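Local coordinates for protein carbonic anhydrase (PDB 4O1K) that probably catalyses the reversible hydration of carbon dioxide to bicarbonate, as a tetrameric zinc-dependent beta-class carbonic anhydrase, at residues A[139-142]-A[147-150]. Sequence-based numbering, arbitrary orientation.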
loop_
_atom_site.group_PDB
_atom_site.type_symbol
_atom_site.label_atom_id
_atom_site.label_comp_id
_atom_site.label_asym_id
_atom_site.label_seq_id
_atom_site.Cartn_x
_atom_site.Cartn_y
_atom_site.Cartn_z
ATOM N N ASP A 139 15.017 6.490 6.681
ATOM C CA ASP A 139 14.414 7.778 6.989
ATOM C C ASP A 139 14.553 8.082 8.478
ATOM O O ASP A 139 14.865 9.217 8.872
ATOM C CB ASP A 139 12.936 7.814 6.590
ATOM C CG ASP A 139 12.733 7.999 5.087
ATOM O OD1 ASP A 139 13.716 8.276 4.373
ATOM O OD2 ASP A 139 11.572 7.881 4.632
ATOM N N VAL A 140 14.338 7.073 9.325
ATOM C CA VAL A 140 14.577 7.270 10.761
ATOM C C VAL A 140 16.014 7.729 11.027
ATOM O O VAL A 140 16.244 8.725 11.754
ATOM C CB VAL A 140 14.256 6.007 11.576
ATOM C CG1 VAL A 140 14.721 6.186 13.013
ATOM C CG2 VAL A 140 12.755 5.716 11.528
ATOM N N TYR A 141 16.988 7.047 10.420
ATOM C CA TYR A 141 18.401 7.457 10.561
ATOM C C TYR A 141 18.588 8.931 10.228
ATOM O O TYR A 141 19.204 9.678 10.995
ATOM C CB TYR A 141 19.333 6.628 9.661
ATOM C CG TYR A 141 20.811 6.772 10.009
ATOM C CD1 TYR A 141 21.494 5.755 10.677
ATOM C CD2 TYR A 141 21.515 7.933 9.708
ATOM C CE1 TYR A 141 22.846 5.887 11.016
ATOM C CE2 TYR A 141 22.862 8.074 10.053
ATOM C CZ TYR A 141 23.519 7.044 10.703
ATOM O OH TYR A 141 24.862 7.189 11.039
ATOM N N ARG A 142 18.079 9.346 9.070
ATOM C CA ARG A 142 18.267 10.718 8.629
ATOM C C ARG A 142 17.626 11.716 9.598
ATOM O O ARG A 142 18.141 12.808 9.778
ATOM C CB ARG A 142 17.747 10.891 7.193
ATOM C CG ARG A 142 18.537 10.071 6.173
ATOM C CD ARG A 142 17.989 10.199 4.740
ATOM N NE ARG A 142 18.752 9.356 3.826
ATOM C CZ ARG A 142 18.268 8.291 3.203
ATOM N NH1 ARG A 142 16.987 7.934 3.344
ATOM N NH2 ARG A 142 19.065 7.585 2.408
ATOM N N GLU A 147 22.921 12.854 15.784
ATOM C CA GLU A 147 23.125 12.051 16.994
ATOM C C GLU A 147 23.761 10.715 16.634
ATOM O O GLU A 147 24.699 10.266 17.296
ATOM C CB GLU A 147 21.800 11.814 17.735
ATOM C CG GLU A 147 21.897 10.745 18.821
ATOM C CD GLU A 147 20.565 10.471 19.521
ATOM O OE1 GLU A 147 19.540 11.093 19.157
ATOM O OE2 GLU A 147 20.547 9.622 20.432
ATOM N N LEU A 148 23.256 10.091 15.572
ATOM C CA LEU A 148 23.713 8.758 15.198
ATOM C C LEU A 148 25.155 8.757 14.690
ATOM O O LEU A 148 25.965 7.928 15.127
ATOM C CB LEU A 148 22.758 8.116 14.192
ATOM C CG LEU A 148 21.438 7.619 14.808
ATOM C CD1 LEU A 148 20.379 7.220 13.752
ATOM C CD2 LEU A 148 21.717 6.453 15.766
ATOM N N ASP A 149 25.472 9.684 13.788
ATOM C CA ASP A 149 26.816 9.791 13.239
ATOM C C ASP A 149 27.848 10.067 14.316
ATOM O O ASP A 149 29.001 9.695 14.171
ATOM C CB ASP A 149 26.883 10.912 12.200
ATOM C CG ASP A 149 26.319 10.503 10.848
ATOM O OD1 ASP A 149 26.182 9.281 10.595
ATOM O OD2 ASP A 149 26.035 11.416 10.035
ATOM N N ALA A 150 27.437 10.727 15.393
ATOM C CA ALA A 150 28.359 11.052 16.492
ATOM C C ALA A 150 28.847 9.805 17.240
ATOM O O ALA A 150 29.947 9.793 17.793
ATOM C CB ALA A 150 27.697 12.023 17.465
#
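With CG trans to its main-chain nitrogen (chi1 -166°), Tyr-141 extends its ring from helix 130-143 across to helix 145-150, where Leu-148 and Asp-149, successive residues with CG trans to the carbonyl carbon, meet it at different places. Leu-148 lies over one face, its CD1 3.9 Å from the ring centroid in a CH-pi contact. Farther along the ring, Leu-148 CB approaches Tyr-141 CZ at 3.7 Å. A branched aliphatic chain suits this place because it spreads over the aromatic surface without needing a polar partner. Asp-149 comes instead to the ring's edge, where Tyr-141 OH donates a short hydrogen bond of 2.5 Å to Asp-149 OD1. The hydroxyl reaches that oxygen on its anti side, 32° out of the carboxylate plane. A short acid suits this exposed position, offering the hydroxyl an oxygen while remaining accessible to solvent. Tyrosine thus serves both neighbours, its ring apolar and its hydroxyl polar. A phenylalanine in its place would probably keep the cover over Leu-148 but leave the carboxylate of Asp-149 without this donor. Around the contact, Arg-157 and Arg-160 of helix 154-174 touch Tyr-141 and Leu-148 respectively, while Ile-220 of a second subunit packs on Tyr-141. The contact thus joins the C-terminal part of helix 130-143 to the short helix that follows, pairing a buried phenol with a carboxylate that, if ionised as is likely, makes a strong acceptor.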